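Local coordinates for fructose-bisphosphate aldolase (Slackia heliotrinireducens, PDB 4MOZ), which belongs to the DeoC/LacD family of aldolases, enzymes built on a closed barrel of eight parallel strands ringed by helices, at residues 167-179 against 197-211. Sequence-based numbering, arbitrary orientation.
Sequences HEEGLIVVLWIYP and AAGVALCLGADFVKV
Val174, Leu175 and Trp176 pair in parallel register with Phe208, Val209 and Lys210, the axes of strands 172-177 and 208-210 approaching to 4.6 Å at 25°, while helix 197-204 runs back across them, its axis 146° from strand 172-177. This is a beta-alpha-beta crossover of a TIM barrel, the two strands being fifth and sixth in order. Phe208 N donates to Val173 O, Leu175 N to Phe208 O, Lys210 N to Leu175 O and Ile177 N to Lys210 O, the usual parallel ladder. On the helix-facing side, Leu175 sets CD1 against Ala206 CB and Leu204 CD1. Farther along, Ile177 reaches the helix with both branches: CG2 lies 3.5 Å from Ala197 CB, and CD1 is 3.7 Å from Ala201 CB. Small alanines on this side let helix and sheet come close.

Just before strand 208-210, Asp207 OD2 takes two bonds: a nearly straight one from His167 NE2 (2.8 Å), on the syn side but tilted out of the carboxylate plane, and one from Val173 N on its anti lone pair. The carboxylate thus ties helix 152-168 to the strand following it; OD1 is hydrogen-bonded to Tyr23 of the same chain and salt-bridged to Arg89 of a second subunit, whose charge probably favours the ionised form. Gly205 ends helix 191-204 in a Schellman motif; at its positive phi a CB would press against the preceding carbonyl oxygen.

On the face of Val174 and Phe208, the aliphatic stem of Lys210 lies over the Trp176 indole. With CG anti to the backbone N (chi1 156°), Lys210 places that carbon 3.7 Å from the centroid of the five-membered ring, a CH-pi contact, and its NZ donates to Val211 O at 2.9 Å.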
ATOM      1  N   HIS C 167     -22.754   6.323   4.471  1.00 26.50           N
ATOM      2  CA  HIS C 167     -24.112   6.440   3.958  1.00 27.40           C
ATOM      3  C   HIS C 167     -24.740   5.110   3.696  1.00 27.94           C
ATOM      4  O   HIS C 167     -25.955   4.963   3.809  1.00 28.69           O
ATOM      5  CB  HIS C 167     -24.160   7.341   2.736  1.00 26.18           C
ATOM      6  CG  HIS C 167     -24.026   8.803   3.074  1.00 26.83           C
ATOM      7  ND1 HIS C 167     -23.715   9.735   2.157  1.00 27.79           N
ATOM      8  CD2 HIS C 167     -24.149   9.473   4.292  1.00 25.84           C
ATOM      9  CE1 HIS C 167     -23.658  10.944   2.750  1.00 28.70           C
ATOM     10  NE2 HIS C 167     -23.923  10.780   4.058  1.00 28.19           N
ATOM     11  N   GLU C 168     -23.909   4.125   3.374  1.00 27.97           N
ATOM     12  CA  GLU C 168     -24.341   2.737   3.255  1.00 31.91           C
ATOM     13  C   GLU C 168     -24.908   2.250   4.594  1.00 31.82           C
ATOM     14  O   GLU C 168     -25.813   1.417   4.626  1.00 31.16           O
ATOM     15  CB  GLU C 168     -23.157   1.869   2.818  1.00 36.35           C
ATOM     16  CG  GLU C 168     -23.482   0.407   2.566  1.00 41.27           C
ATOM     17  CD  GLU C 168     -22.262  -0.435   2.227  1.00 48.07           C
ATOM     18  OE1 GLU C 168     -21.129   0.101   2.199  1.00 51.83           O
ATOM     19  OE2 GLU C 168     -22.443  -1.646   1.986  1.00 54.68           O
ATOM     20  N   GLU C 169     -24.377   2.799   5.687  1.00 33.01           N
ATOM     21  CA  GLU C 169     -24.777   2.417   7.041  1.00 31.99           C
ATOM     22  C   GLU C 169     -25.813   3.354   7.654  1.00 30.41           C
ATOM     23  O   GLU C 169     -26.263   3.129   8.776  1.00 34.55           O
ATOM     24  CB  GLU C 169     -23.550   2.342   7.961  1.00 31.11           C
ATOM     25  CG  GLU C 169     -22.634   1.156   7.700  1.00 33.32           C
ATOM     26  CD  GLU C 169     -23.327  -0.188   7.870  1.00 36.15           C
ATOM     27  OE1 GLU C 169     -24.238  -0.303   8.724  1.00 39.54           O
ATOM     28  OE2 GLU C 169     -22.954  -1.135   7.147  1.00 36.04           O
ATOM     29  N   GLY C 170     -26.187   4.403   6.929  1.00 30.11           N
ATOM     30  CA  GLY C 170     -27.141   5.389   7.443  1.00 29.11           C
ATOM     31  C   GLY C 170     -26.554   6.347   8.470  1.00 29.61           C
ATOM     32  O   GLY C 170     -27.282   6.913   9.289  1.00 28.51           O
ATOM     33  N   LEU C 171     -25.235   6.526   8.428  1.00 28.71           N
ATOM     34  CA  LEU C 171     -24.549   7.483   9.291  1.00 26.89           C
ATOM     35  C   LEU C 171     -24.375   8.797   8.554  1.00 27.45           C
ATOM     36  O   LEU C 171     -24.159   8.808   7.341  1.00 28.23           O
ATOM     37  CB  LEU C 171     -23.176   6.947   9.702  1.00 26.73           C
ATOM     38  CG  LEU C 171     -23.132   5.699  10.585  1.00 29.24           C
ATOM     39  CD1 LEU C 171     -21.735   5.100  10.571  1.00 28.95           C
ATOM     40  CD2 LEU C 171     -23.578   6.009  12.010  1.00 29.63           C
ATOM     41  N   ILE C 172     -24.469   9.909   9.277  1.00 26.14           N
ATOM     42  CA  ILE C 172     -24.192  11.206   8.672  1.00 27.16           C
ATOM     43  C   ILE C 172     -22.678  11.425   8.596  1.00 26.73           C
ATOM     44  O   ILE C 172     -21.912  10.743   9.281  1.00 26.80           O
ATOM     45  CB  ILE C 172     -24.907  12.379   9.389  1.00 27.70           C
ATOM     46  CG1 ILE C 172     -24.280  12.661  10.755  1.00 27.41           C
ATOM     47  CG2 ILE C 172     -26.411  12.117   9.503  1.00 27.19           C
ATOM     48  CD1 ILE C 172     -24.438  14.096  11.210  1.00 28.46           C
ATOM     49  N   VAL C 173     -22.250  12.356   7.745  1.00 25.18           N
ATOM     50  CA  VAL C 173     -20.828  12.639   7.589  1.00 24.29           C
ATOM     51  C   VAL C 173     -20.534  14.132   7.630  1.00 24.57           C
ATOM     52  O   VAL C 173     -21.098  14.909   6.857  1.00 26.50           O
ATOM     53  CB  VAL C 173     -20.259  12.053   6.280  1.00 24.89           C
ATOM     54  CG1 VAL C 173     -18.758  12.309   6.190  1.00 22.98           C
ATOM     55  CG2 VAL C 173     -20.543  10.560   6.190  1.00 24.54           C
ATOM     56  N   VAL C 174     -19.643  14.515   8.537  1.00 24.45           N
ATOM     57  CA  VAL C 174     -19.137  15.879   8.621  1.00 23.75           C
ATOM     58  C   VAL C 174     -17.671  15.872   8.181  1.00 24.13           C
ATOM     59  O   VAL C 174     -16.852  15.137   8.736  1.00 22.53           O
ATOM     60  CB  VAL C 174     -19.234  16.451  10.056  1.00 23.44           C
ATOM     61  CG1 VAL C 174     -18.754  17.898  10.096  1.00 22.43           C
ATOM     62  CG2 VAL C 174     -20.658  16.341  10.598  1.00 19.37           C
ATOM     63  N   LEU C 175     -17.347  16.685   7.180  1.00 23.03           N
ATOM     64  CA  LEU C 175     -15.966  16.846   6.763  1.00 23.72           C
ATOM     65  C   LEU C 175     -15.418  18.186   7.231  1.00 25.06           C
ATOM     66  O   LEU C 175     -16.027  19.227   6.990  1.00 27.19           O
ATOM     67  CB  LEU C 175     -15.836  16.722   5.243  1.00 24.21           C
ATOM     68  CG  LEU C 175     -16.202  15.381   4.598  1.00 23.46           C
ATOM     69  CD1 LEU C 175     -16.061  15.476   3.085  1.00 21.83           C
ATOM     70  CD2 LEU C 175     -15.351  14.240   5.145  1.00 22.58           C
ATOM     71  N   TRP C 176     -14.287  18.152   7.926  1.00 23.97           N
ATOM     72  CA  TRP C 176     -13.517  19.355   8.192  1.00 23.34           C
ATOM     73  C   TRP C 176     -12.648  19.564   6.999  1.00 23.98           C
ATOM     74  O   TRP C 176     -11.897  18.673   6.620  1.00 24.67           O
ATOM     75  CB  TRP C 176     -12.616  19.161   9.397  1.00 24.05           C
ATOM     76  CG  TRP C 176     -13.285  19.259  10.740  1.00 25.24           C
ATOM     77  CD1 TRP C 176     -13.097  20.243  11.704  1.00 28.10           C
ATOM     78  CD2 TRP C 176     -14.242  18.313  11.336  1.00 25.51           C
ATOM     79  NE1 TRP C 176     -13.861  19.991  12.814  1.00 33.63           N
ATOM     80  CE2 TRP C 176     -14.569  18.847  12.662  1.00 29.96           C
ATOM     81  CE3 TRP C 176     -14.840  17.129  10.920  1.00 23.18           C
ATOM     82  CZ2 TRP C 176     -15.459  18.205  13.518  1.00 28.96           C
ATOM     83  CZ3 TRP C 176     -15.741  16.493  11.783  1.00 24.52           C
ATOM     84  CH2 TRP C 176     -16.039  17.017  13.056  1.00 27.65           C
ATOM     85  N   ILE C 177     -12.736  20.724   6.372  1.00 23.39           N
ATOM     86  CA  ILE C 177     -11.882  20.976   5.223  1.00 23.76           C
ATOM     87  C   ILE C 177     -11.084  22.259   5.404  1.00 25.10           C
ATOM     88  O   ILE C 177     -11.621  23.361   5.291  1.00 24.94           O
ATOM     89  CB  ILE C 177     -12.655  20.952   3.886  1.00 23.30           C
ATOM     90  CG1 ILE C 177     -13.403  19.617   3.729  1.00 23.08           C
ATOM     91  CG2 ILE C 177     -11.689  21.162   2.730  1.00 22.77           C
ATOM     92  CD1 ILE C 177     -13.955  19.337   2.342  1.00 22.03           C
ATOM     93  N   TYR C 178      -9.800  22.086   5.712  1.00 25.76           N
ATOM     94  CA  TYR C 178      -8.886  23.189   5.949  1.00 26.35           C
ATOM     95  C   TYR C 178      -7.758  23.152   4.931  1.00 25.67           C
ATOM     96  O   TYR C 178      -6.766  22.455   5.139  1.00 24.66           O
ATOM     97  CB  TYR C 178      -8.281  23.093   7.347  1.00 27.34           C
ATOM     98  CG  TYR C 178      -9.266  23.129   8.490  1.00 28.52           C
ATOM     99  CD1 TYR C 178     -10.244  24.122   8.573  1.00 29.44           C
ATOM    100  CD2 TYR C 178      -9.191  22.191   9.514  1.00 28.22           C
ATOM    101  CE1 TYR C 178     -11.132  24.162   9.633  1.00 30.05           C
ATOM    102  CE2 TYR C 178     -10.073  22.225  10.578  1.00 29.16           C
ATOM    103  CZ  TYR C 178     -11.035  23.211  10.633  1.00 30.17           C
ATOM    104  OH  TYR C 178     -11.903  23.240  11.695  1.00 33.56           O
ATOM    105  N   PRO C 179      -7.904  23.888   3.816  1.00 27.11           N
ATOM    106  CA  PRO C 179      -6.790  23.946   2.877  1.00 26.05           C
ATOM    107  C   PRO C 179      -5.522  24.422   3.581  1.00 25.71           C
ATOM    108  O   PRO C 179      -5.473  25.526   4.122  1.00 27.02           O
ATOM    109  CB  PRO C 179      -7.273  24.947   1.829  1.00 25.31           C
ATOM    110  CG  PRO C 179      -8.757  24.773   1.832  1.00 26.83           C
ATOM    111  CD  PRO C 179      -9.112  24.542   3.278  1.00 27.16           C
ATOM    112  N   ALA C 197     -13.210  24.927  -0.700  1.00 24.36           N
ATOM    113  CA  ALA C 197     -13.272  23.863   0.299  1.00 23.42           C
ATOM    114  C   ALA C 197     -14.705  23.379   0.499  1.00 23.41           C
ATOM    115  O   ALA C 197     -14.962  22.176   0.545  1.00 23.98           O
ATOM    116  CB  ALA C 197     -12.681  24.350   1.617  1.00 23.25           C
ATOM    117  N   ALA C 198     -15.635  24.327   0.603  1.00 24.07           N
ATOM    118  CA  ALA C 198     -17.047  24.013   0.777  1.00 24.50           C
ATOM    119  C   ALA C 198     -17.612  23.209  -0.394  1.00 24.67           C
ATOM    120  O   ALA C 198     -18.370  22.261  -0.188  1.00 25.44           O
ATOM    121  CB  ALA C 198     -17.850  25.286   0.988  1.00 23.08           C
ATOM    122  N   GLY C 199     -17.229  23.581  -1.615  1.00 25.75           N
ATOM    123  CA  GLY C 199     -17.675  22.874  -2.820  1.00 25.36           C
ATOM    124  C   GLY C 199     -17.151  21.449  -2.933  1.00 23.72           C
ATOM    125  O   GLY C 199     -17.852  20.557  -3.423  1.00 24.19           O
ATOM    126  N   VAL C 200     -15.920  21.229  -2.475  1.00 23.36           N
ATOM    127  CA  VAL C 200     -15.321  19.892  -2.501  1.00 24.12           C
ATOM    128  C   VAL C 200     -16.116  18.919  -1.628  1.00 24.49           C
ATOM    129  O   VAL C 200     -16.379  17.779  -2.038  1.00 24.59           O
ATOM    130  CB  VAL C 200     -13.833  19.920  -2.079  1.00 22.82           C
ATOM    131  CG1 VAL C 200     -13.303  18.514  -1.817  1.00 20.90           C
ATOM    132  CG2 VAL C 200     -12.997  20.615  -3.144  1.00 21.12           C
ATOM    133  N   ALA C 201     -16.510  19.383  -0.441  1.00 23.85           N
ATOM    134  CA  ALA C 201     -17.271  18.560   0.499  1.00 24.33           C
ATOM    135  C   ALA C 201     -18.553  18.013  -0.125  1.00 23.96           C
ATOM    136  O   ALA C 201     -18.917  16.854   0.107  1.00 25.22           O
ATOM    137  CB  ALA C 201     -17.586  19.343   1.759  1.00 22.34           C
ATOM    138  N   LEU C 202     -19.230  18.851  -0.907  1.00 22.92           N
ATOM    139  CA  LEU C 202     -20.408  18.419  -1.665  1.00 24.24           C
ATOM    140  C   LEU C 202     -20.060  17.312  -2.660  1.00 24.10           C
ATOM    141  O   LEU C 202     -20.749  16.288  -2.721  1.00 25.58           O
ATOM    142  CB  LEU C 202     -21.067  19.593  -2.395  1.00 24.43           C
ATOM    143  CG  LEU C 202     -22.228  19.230  -3.340  1.00 25.45           C
ATOM    144  CD1 LEU C 202     -23.388  18.581  -2.596  1.00 25.94           C
ATOM    145  CD2 LEU C 202     -22.713  20.451  -4.095  1.00 27.06           C
ATOM    146  N   CYS C 203     -18.987  17.516  -3.421  1.00 21.82           N
ATOM    147  CA  CYS C 203     -18.584  16.547  -4.438  1.00 24.66           C
ATOM    148  C   CYS C 203     -18.229  15.181  -3.848  1.00 24.84           C
ATOM    149  O   CYS C 203     -18.477  14.153  -4.476  1.00 26.28           O
ATOM    150  CB  CYS C 203     -17.440  17.094  -5.281  1.00 26.07           C
ATOM    151  SG  CYS C 203     -17.927  18.534  -6.259  1.00 28.68           S
ATOM    152  N   LEU C 204     -17.658  15.174  -2.645  1.00 24.19           N
ATOM    153  CA  LEU C 204     -17.395  13.923  -1.929  1.00 24.15           C
ATOM    154  C   LEU C 204     -18.679  13.337  -1.332  1.00 25.01           C
ATOM    155  O   LEU C 204     -18.741  12.144  -1.041  1.00 26.38           O
ATOM    156  CB  LEU C 204     -16.325  14.121  -0.846  1.00 22.35           C
ATOM    157  CG  LEU C 204     -14.920  14.548  -1.298  1.00 22.84           C
ATOM    158  CD1 LEU C 204     -14.068  14.962  -0.109  1.00 21.18           C
ATOM    159  CD2 LEU C 204     -14.216  13.457  -2.100  1.00 21.32           C
ATOM    160  N   GLY C 205     -19.696  14.179  -1.155  1.00 25.86           N
ATOM    161  CA  GLY C 205     -21.016  13.724  -0.717  1.00 26.19           C
ATOM    162  C   GLY C 205     -21.316  13.911   0.756  1.00 27.89           C
ATOM    163  O   GLY C 205     -22.214  13.255   1.295  1.00 29.72           O
ATOM    164  N   ALA C 206     -20.576  14.806   1.410  1.00 26.46           N
ATOM    165  CA  ALA C 206     -20.772  15.084   2.835  1.00 26.58           C
ATOM    166  C   ALA C 206     -22.158  15.655   3.138  1.00 26.75           C
ATOM    167  O   ALA C 206     -22.765  16.330   2.303  1.00 29.34           O
ATOM    168  CB  ALA C 206     -19.691  16.024   3.350  1.00 23.27           C
ATOM    169  N   ASP C 207     -22.653  15.368   4.338  1.00 25.19           N
ATOM    170  CA  ASP C 207     -23.877  15.982   4.830  1.00 25.57           C
ATOM    171  C   ASP C 207     -23.620  17.395   5.341  1.00 26.51           C
ATOM    172  O   ASP C 207     -24.453  18.291   5.162  1.00 27.85           O
ATOM    173  CB  ASP C 207     -24.476  15.117   5.930  1.00 25.79           C
ATOM    174  CG  ASP C 207     -24.847  13.748   5.434  1.00 26.90           C
ATOM    175  OD1 ASP C 207     -25.680  13.660   4.505  1.00 28.51           O
ATOM    176  OD2 ASP C 207     -24.280  12.762   5.942  1.00 26.70           O
ATOM    177  N   PHE C 208     -22.465  17.579   5.979  1.00 24.26           N
ATOM    178  CA  PHE C 208     -22.039  18.874   6.490  1.00 25.28           C
ATOM    179  C   PHE C 208     -20.561  19.096   6.214  1.00 24.56           C
ATOM    180  O   PHE C 208     -19.787  18.139   6.135  1.00 26.05           O
ATOM    181  CB  PHE C 208     -22.305  18.987   7.998  1.00 27.95           C
ATOM    182  CG  PHE C 208     -23.763  18.970   8.359  1.00 28.11           C
ATOM    183  CD1 PHE C 208     -24.519  20.136   8.310  1.00 29.47           C
ATOM    184  CD2 PHE C 208     -24.383  17.785   8.746  1.00 27.56           C
ATOM    185  CE1 PHE C 208     -25.868  20.120   8.633  1.00 29.74           C
ATOM    186  CE2 PHE C 208     -25.730  17.763   9.076  1.00 26.39           C
ATOM    187  CZ  PHE C 208     -26.472  18.932   9.021  1.00 27.75           C
ATOM    188  N   VAL C 209     -20.180  20.360   6.061  1.00 23.71           N
ATOM    189  CA  VAL C 209     -18.784  20.739   5.882  1.00 24.34           C
ATOM    190  C   VAL C 209     -18.407  21.817   6.895  1.00 25.11           C
ATOM    191  O   VAL C 209     -19.104  22.828   7.031  1.00 26.28           O
ATOM    192  CB  VAL C 209     -18.473  21.198   4.433  1.00 23.96           C
ATOM    193  CG1 VAL C 209     -19.416  22.303   3.970  1.00 24.50           C
ATOM    194  CG2 VAL C 209     -17.018  21.635   4.297  1.00 23.74           C
ATOM    195  N   LYS C 210     -17.317  21.580   7.619  1.00 24.44           N
ATOM    196  CA  LYS C 210     -16.790  22.553   8.563  1.00 25.79           C
ATOM    197  C   LYS C 210     -15.603  23.277   7.941  1.00 25.53           C
ATOM    198  O   LYS C 210     -14.629  22.648   7.546  1.00 27.65           O
ATOM    199  CB  LYS C 210     -16.430  21.866   9.897  1.00 26.50           C
ATOM    200  CG  LYS C 210     -15.383  22.549  10.770  1.00 29.11           C
ATOM    201  CD  LYS C 210     -15.712  23.973  11.187  1.00 31.55           C
ATOM    202  CE  LYS C 210     -14.653  24.490  12.154  1.00 34.80           C
ATOM    203  NZ  LYS C 210     -14.159  25.852  11.823  1.00 35.76           N
ATOM    204  N   VAL C 211     -15.710  24.597   7.841  1.00 25.38           N
ATOM    205  CA  VAL C 211     -14.649  25.437   7.278  1.00 25.70           C
ATOM    206  C   VAL C 211     -14.278  26.544   8.259  1.00 26.86           C
ATOM    207  O   VAL C 211     -15.004  26.801   9.213  1.00 31.18           O
ATOM    208  CB  VAL C 211     -15.068  26.088   5.931  1.00 25.75           C
ATOM    209  CG1 VAL C 211     -15.255  25.037   4.842  1.00 24.39           C
ATOM    210  CG2 VAL C 211     -16.327  26.932   6.095  1.00 24.76           C
TER